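Local coordinates for putative NAD(P)H-flavin oxidoreductase (Streptococcus pyogenes serotype M1, PDB 2HAY), which binds flavin mononucleotide and probably uses NADH or NADPH to reduce nitrogenous or quinone-like compounds, at residues 19-24 and 165-170; 83-88 and 195-200. One frame throughout, in Å; residues are numbered along the deposited sequence.

Contact 1. Residues 19-24 and 165-170. With FMN (flavin mononucleotide), chain I.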
loop_
_atom_site.group_PDB
_atom_site.type_symbol
_atom_site.label_atom_id
_atom_site.label_comp_id
_atom_site.label_asym_id
_atom_site.label_seq_id
_atom_site.Cartn_x
_atom_site.Cartn_y
_atom_site.Cartn_z
ATOM N N ARG B 19 -3.635 13.763 -9.405
ATOM C CA ARG B 19 -4.386 12.842 -8.532
ATOM C C ARG B 19 -4.983 13.547 -7.328
ATOM O O ARG B 19 -4.280 14.174 -6.537
ATOM C CB ARG B 19 -3.532 11.681 -8.036
ATOM C CG ARG B 19 -4.403 10.514 -7.468
ATOM C CD ARG B 19 -3.764 9.738 -6.333
ATOM N NE ARG B 19 -3.271 10.636 -5.299
ATOM C CZ ARG B 19 -4.030 11.225 -4.376
ATOM N NH1 ARG B 19 -5.343 10.994 -4.342
ATOM N NH2 ARG B 19 -3.474 12.061 -3.492
ATOM N N THR B 20 -6.298 13.460 -7.212
ATOM C CA THR B 20 -7.012 13.938 -6.041
ATOM C C THR B 20 -8.133 12.937 -5.801
ATOM O O THR B 20 -8.470 12.164 -6.706
ATOM C CB THR B 20 -7.517 15.361 -6.266
ATOM O OG1 THR B 20 -8.127 15.858 -5.067
ATOM C CG2 THR B 20 -8.504 15.432 -7.422
ATOM N N ALA B 21 -8.669 12.893 -4.585
ATOM C CA ALA B 21 -9.685 11.888 -4.274
ATOM C C ALA B 21 -11.018 12.397 -4.813
ATOM O O ALA B 21 -11.581 13.364 -4.307
ATOM C CB ALA B 21 -9.737 11.556 -2.750
ATOM N N VAL B 22 -11.482 11.777 -5.887
ATOM C CA VAL B 22 -12.617 12.303 -6.637
ATOM C C VAL B 22 -13.907 11.568 -6.225
ATOM O O VAL B 22 -13.985 10.344 -6.302
ATOM C CB VAL B 22 -12.363 12.241 -8.181
ATOM C CG1 VAL B 22 -13.623 12.550 -8.954
ATOM C CG2 VAL B 22 -11.218 13.205 -8.593
ATOM N N ARG B 23 -14.899 12.322 -5.773
ATOM C CA ARG B 23 -16.169 11.726 -5.334
ATOM C C ARG B 23 -17.221 11.642 -6.425
ATOM O O ARG B 23 -17.971 10.660 -6.488
ATOM C CB ARG B 23 -16.744 12.459 -4.124
ATOM C CG ARG B 23 -15.824 12.428 -2.888
ATOM C CD ARG B 23 -16.483 13.068 -1.647
ATOM N NE ARG B 23 -17.498 14.069 -2.008
ATOM C CZ ARG B 23 -18.814 13.915 -1.834
ATOM N NH1 ARG B 23 -19.649 14.886 -2.219
ATOM N NH2 ARG B 23 -19.297 12.802 -1.269
ATOM N N VAL B 24 -17.283 12.662 -7.276
ATOM C CA VAL B 24 -18.300 12.725 -8.326
ATOM C C VAL B 24 -17.680 12.696 -9.727
ATOM O O VAL B 24 -16.834 13.538 -10.070
ATOM C CB VAL B 24 -19.215 13.956 -8.170
ATOM C CG1 VAL B 24 -20.389 13.857 -9.136
ATOM C CG2 VAL B 24 -19.720 14.065 -6.734
ATOM N N ASP B 165 -9.222 9.742 -13.176
ATOM C CA ASP B 165 -9.458 10.027 -11.786
ATOM C C ASP B 165 -9.862 8.788 -10.968
ATOM O O ASP B 165 -10.432 7.813 -11.466
ATOM C CB ASP B 165 -10.500 11.117 -11.640
ATOM C CG ASP B 165 -9.947 12.466 -12.006
ATOM O OD1 ASP B 165 -8.967 12.893 -11.356
ATOM O OD2 ASP B 165 -10.442 13.063 -12.969
ATOM N N THR B 166 -9.596 8.883 -9.680
ATOM C CA THR B 166 -9.618 7.737 -8.844
ATOM C C THR B 166 -10.097 8.183 -7.466
ATOM O O THR B 166 -10.136 9.395 -7.185
ATOM C CB THR B 166 -8.157 7.217 -8.866
ATOM O OG1 THR B 166 -8.108 5.887 -9.387
ATOM C CG2 THR B 166 -7.483 7.371 -7.582
ATOM N N CYS B 167 -10.512 7.223 -6.636
ATOM C CA CYS B 167 -10.738 7.446 -5.200
ATOM C C CYS B 167 -10.541 6.140 -4.419
ATOM O O CYS B 167 -11.226 5.140 -4.691
ATOM C CB CYS B 167 -12.143 7.996 -4.935
ATOM S SG CYS B 167 -12.414 8.643 -3.240
ATOM N N PRO B 168 -9.621 6.144 -3.433
ATOM C CA PRO B 168 -9.425 4.935 -2.635
ATOM C C PRO B 168 -10.458 4.962 -1.509
ATOM O O PRO B 168 -10.668 6.019 -0.929
ATOM C CB PRO B 168 -7.984 5.073 -2.121
ATOM C CG PRO B 168 -7.683 6.552 -2.158
ATOM C CD PRO B 168 -8.749 7.256 -2.995
ATOM N N ILE B 169 -11.130 3.843 -1.242
ATOM C CA ILE B 169 -12.266 3.837 -0.324
ATOM C C ILE B 169 -12.128 2.782 0.810
ATOM O O ILE B 169 -11.907 1.599 0.537
ATOM C CB ILE B 169 -13.627 3.677 -1.117
ATOM C CG1 ILE B 169 -13.808 4.820 -2.152
ATOM C CG2 ILE B 169 -14.805 3.677 -0.176
ATOM C CD1 ILE B 169 -14.765 4.508 -3.320
ATOM N N GLU B 170 -12.235 3.244 2.060
ATOM C CA GLU B 170 -12.341 2.380 3.243
ATOM C C GLU B 170 -13.616 2.641 4.029
ATOM O O GLU B 170 -13.868 1.946 5.010
ATOM C CB GLU B 170 -11.164 2.614 4.212
ATOM C CG GLU B 170 -9.834 2.054 3.793
ATOM C CD GLU B 170 -8.749 2.301 4.825
ATOM O OE1 GLU B 170 -8.981 3.095 5.761
ATOM O OE2 GLU B 170 -7.653 1.707 4.710
HETATM N N1 FMN I . -12.484 9.520 0.521
HETATM C C2 FMN I . -13.872 9.384 0.685
HETATM O O2 FMN I . -14.654 10.316 0.378
HETATM N N3 FMN I . -14.392 8.185 1.188
HETATM C C4 FMN I . -13.570 7.126 1.566
HETATM O O4 FMN I . -14.002 6.130 2.158
HETATM C C4A FMN I . -12.186 7.253 1.420
HETATM N N5 FMN I . -11.378 6.182 1.798
HETATM C C5A FMN I . -9.995 6.261 1.657
HETATM C C6 FMN I . -9.209 5.166 2.021
HETATM C C7 FMN I . -7.827 5.229 1.887
HETATM C C7M FMN I . -7.039 3.958 2.052
HETATM C C8 FMN I . -7.219 6.398 1.380
HETATM C C8M FMN I . -5.823 6.334 0.847
HETATM C C9 FMN I . -8.014 7.499 1.014
HETATM C C9A FMN I . -9.418 7.435 1.146
HETATM N N10 FMN I . -10.253 8.516 0.765
HETATM C C10 FMN I . -11.640 8.442 0.896
HETATM C "C1'" FMN I . -9.679 9.759 0.195
HETATM C "C2'" FMN I . -9.029 10.611 1.296
HETATM O "O2'" FMN I . -9.989 11.428 1.950
HETATM C "C3'" FMN I . -7.945 11.493 0.664
HETATM O "O3'" FMN I . -6.992 10.689 0.007
HETATM C "C4'" FMN I . -7.222 12.420 1.635
HETATM O "O4'" FMN I . -8.200 13.224 2.274
HETATM C "C5'" FMN I . -6.171 13.270 0.892
HETATM O "O5'" FMN I . -6.720 14.090 -0.151
HETATM P P FMN I . -6.361 13.908 -1.716
HETATM O O1P FMN I . -7.423 14.581 -2.538
HETATM O O2P FMN I . -6.239 12.445 -2.056
HETATM O O3P FMN I . -5.054 14.499 -2.095
HETATM O O HOH W 1 -7.891 11.372 -9.178
#
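Val22 and Thr166 join the loop after helix 6-18 to strand 165-169, an outermost strand of the sheet within this chain, in a buried contact built around the FMN. One direct hydrogen bond ties the backbones, Val22 N to Thr166 O at 3.0 Å and nearly straight (168°). Beside it a water donates to Thr20 O and to Asp165 OD1 and accepts from Thr166 N; Asp165 OD1 also makes a salt bridge with Arg203. The CG2 methyl of Val22 rests against the Asp165 carboxylate, 3.6 Å from OD1, while Ala21 CB lies 4.0 Å from Cys167 SG. This is the flavin site of the nitroreductase fold. Residues 19-21 mainly hold the phosphate: the Arg19 guanidinium meets O2P edge-on, through NH1 (2.9 Å) and NH2, and NH2 also donates to O3P. O1P is gripped twice, by Thr20 OG1, which stands anti to its backbone N (chi1 -175°), and by Ala21 N. Residues 168-170 line the isoalloxazine, with Pro168 CG 3.3 Å from FMN C9 and Glu170 N donating to FMN N5 at 3.1 Å. The Glu170 carboxylate is held by Tyr149 and by Ser48, Trp143 and Gln147 of the second subunit.

Contact 2. Residues 83-88 and 195-200; sequences SHFILL and ASMLSL
Phe85 and Met197, a selenomethionine here, meet on one face of an antiparallel strand pair at the centre of the nitroreductase sheet, where strand 84-91 runs beside strand 192-201. The selenium lies in the plane of the Phe85 ring, at its edge, 3.5 Å from CE1, in a Met-aromatic contact. Met197 CG stands anti to the carbonyl carbon (chi1 -54°), and the chain, extended beyond it, carries the selenium to the ring edge; its CB also comes within 3.5 Å of Phe85 CE1. Leu87 runs alongside Met197 in the same direction, and its CD2 touches Met197 CG at 4.0 Å. Ser199 CB comes obliquely to Phe85 CE2, while Ser199 OG is hydrogen-bonded to Tyr25 OH. Leu198 O sits over one ring face, nearer the edge of the ring than its middle.

The opposite face of the sheet carries His84, Ile86, Leu88, Ser196, Leu198 and Leu200. Ile86 and Leu200 cross obliquely and meet through their CD1 methyls at 3.7 Å. Leu88 CG stands anti to the carbonyl carbon (chi1 -67°), and from it CD1 reaches both Ser196 OG and Leu198 CB; helix 137-162 covers this side through Leu152, Met155 and Met156. Paired backbone bonds join His84 to Leu200 and Ile86 to Leu198, the Ile86 N to Leu198 O bond being 2.8 Å long. At each end lies a classic beta bulge: Ser83 and His84 face Leu200, and Ala195 and Ser196 face Leu88. In the second, Leu88 O accepts from Ala195 N at 2.7 Å and, weakly, from Ser196 N at 3.4 Å.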
loop_
_atom_site.group_PDB
_atom_site.type_symbol
_atom_site.label_atom_id
_atom_site.label_comp_id
_atom_site.label_asym_id
_atom_site.label_seq_id
_atom_site.Cartn_x
_atom_site.Cartn_y
_atom_site.Cartn_z
ATOM N N SER B 83 -17.073 5.442 -13.466
ATOM C CA SER B 83 -17.040 4.588 -14.645
ATOM C C SER B 83 -16.821 3.109 -14.260
ATOM O O SER B 83 -17.558 2.226 -14.696
ATOM C CB SER B 83 -15.928 5.065 -15.563
ATOM O OG SER B 83 -15.623 4.077 -16.502
ATOM N N HIS B 84 -15.778 2.842 -13.466
ATOM C CA HIS B 84 -15.514 1.490 -12.971
ATOM C C HIS B 84 -15.268 1.511 -11.485
ATOM O O HIS B 84 -14.825 2.513 -10.916
ATOM C CB HIS B 84 -14.321 0.854 -13.666
ATOM C CG HIS B 84 -14.591 0.424 -15.073
ATOM N ND1 HIS B 84 -14.490 1.280 -16.144
ATOM C CD2 HIS B 84 -14.928 -0.784 -15.592
ATOM C CE1 HIS B 84 -14.753 0.628 -17.263
ATOM N NE2 HIS B 84 -15.028 -0.624 -16.957
ATOM N N PHE B 85 -15.542 0.378 -10.860
ATOM C CA PHE B 85 -15.411 0.239 -9.430
ATOM C C PHE B 85 -14.691 -1.064 -9.186
ATOM O O PHE B 85 -15.122 -2.109 -9.681
ATOM C CB PHE B 85 -16.795 0.204 -8.801
ATOM C CG PHE B 85 -16.853 0.851 -7.473
ATOM C CD1 PHE B 85 -16.573 0.125 -6.328
ATOM C CD2 PHE B 85 -17.200 2.188 -7.359
ATOM C CE1 PHE B 85 -16.619 0.728 -5.084
ATOM C CE2 PHE B 85 -17.248 2.803 -6.112
ATOM C CZ PHE B 85 -16.958 2.077 -4.979
ATOM N N ILE B 86 -13.584 -1.006 -8.451
ATOM C CA ILE B 86 -12.744 -2.194 -8.240
ATOM C C ILE B 86 -12.695 -2.583 -6.778
ATOM O O ILE B 86 -12.424 -1.744 -5.923
ATOM C CB ILE B 86 -11.298 -1.975 -8.755
ATOM C CG1 ILE B 86 -11.305 -1.874 -10.295
ATOM C CG2 ILE B 86 -10.370 -3.080 -8.269
ATOM C CD1 ILE B 86 -9.936 -1.584 -10.906
ATOM N N LEU B 87 -12.952 -3.859 -6.501
ATOM C CA LEU B 87 -12.856 -4.398 -5.150
ATOM C C LEU B 87 -11.507 -5.043 -4.969
ATOM O O LEU B 87 -11.134 -5.893 -5.770
ATOM C CB LEU B 87 -13.963 -5.456 -4.899
ATOM C CG LEU B 87 -15.380 -5.086 -5.325
ATOM C CD1 LEU B 87 -16.306 -6.277 -5.069
ATOM C CD2 LEU B 87 -15.875 -3.844 -4.585
ATOM N N LEU B 88 -10.793 -4.642 -3.916
ATOM C CA LEU B 88 -9.476 -5.229 -3.586
ATOM C C LEU B 88 -9.715 -6.260 -2.497
ATOM O O LEU B 88 -10.206 -5.934 -1.412
ATOM C CB LEU B 88 -8.479 -4.158 -3.131
ATOM C CG LEU B 88 -8.040 -3.144 -4.184
ATOM C CD1 LEU B 88 -9.108 -2.029 -4.419
ATOM C CD2 LEU B 88 -6.709 -2.558 -3.782
ATOM N N ALA B 195 -10.498 -5.763 1.312
ATOM C CA ALA B 195 -9.497 -4.888 1.906
ATOM C C ALA B 195 -9.897 -3.416 1.724
ATOM O O ALA B 195 -9.794 -2.590 2.659
ATOM C CB ALA B 195 -8.127 -5.166 1.275
ATOM N N SER B 196 -10.355 -3.097 0.520
ATOM C CA SER B 196 -10.758 -1.737 0.182
ATOM C C SER B 196 -11.502 -1.718 -1.177
ATOM O O SER B 196 -11.665 -2.761 -1.830
ATOM C CB SER B 196 -9.508 -0.821 0.152
ATOM O OG SER B 196 -8.667 -1.183 -0.916
HETATM N N MSE B 197 -11.948 -0.540 -1.591
HETATM C CA MSE B 197 -12.511 -0.352 -2.920
HETATM C C MSE B 197 -11.787 0.810 -3.605
HETATM O O MSE B 197 -11.195 1.660 -2.940
HETATM C CB MSE B 197 -14.007 -0.018 -2.825
HETATM C CG MSE B 197 -14.868 -0.992 -2.042
HETATM SE SE MSE B 197 -16.678 -0.212 -1.726
HETATM C CE MSE B 197 -17.380 -1.548 -0.550
ATOM N N LEU B 198 -11.854 0.853 -4.927
ATOM C CA LEU B 198 -11.283 1.947 -5.694
ATOM C C LEU B 198 -12.289 2.338 -6.781
ATOM O O LEU B 198 -12.632 1.517 -7.615
ATOM C CB LEU B 198 -9.962 1.494 -6.346
ATOM C CG LEU B 198 -9.217 2.505 -7.216
ATOM C CD1 LEU B 198 -8.721 3.696 -6.368
ATOM C CD2 LEU B 198 -8.058 1.790 -7.874
ATOM N N SER B 199 -12.776 3.572 -6.772
ATOM C CA SER B 199 -13.555 4.057 -7.921
ATOM C C SER B 199 -12.634 4.690 -8.954
ATOM O O SER B 199 -11.629 5.283 -8.607
ATOM C CB SER B 199 -14.627 5.059 -7.493
ATOM O OG SER B 199 -14.051 6.100 -6.738
ATOM N N LEU B 200 -12.986 4.544 -10.226
ATOM C CA LEU B 200 -12.222 5.139 -11.306
ATOM C C LEU B 200 -13.180 5.818 -12.311
ATOM O O LEU B 200 -14.334 5.399 -12.464
ATOM C CB LEU B 200 -11.340 4.091 -11.993
ATOM C CG LEU B 200 -10.518 3.186 -11.080
ATOM C CD1 LEU B 200 -11.259 1.839 -10.886
ATOM C CD2 LEU B 200 -9.159 2.937 -11.657
#

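In the fold
The contacts, with centres about 10 Å apart, both reach one antiparallel sheet, contact 1 through strand 165-169; strand 192-201 stands between strands 84-91 and 165-169. Their segments alternate along the chain, in the order 19-24, 83-88, 165-170, 195-200, so each contact closes a long sequence span around part of the other. Backbone pairing links them directly: Ile169 N lies 2.8 Å from Met197 O and Cys167 N lies 3.0 Å from Ser199 O, both probable hydrogen bonds. Contact 2 thus forms the inner part of the sheet, while contact 1 lies at its flavin-binding margin. Gln78 of helix 76-81, itself an FMN-binding residue, touches Cys167, Phe85 and Ser199, bringing both contacts to the same pocket.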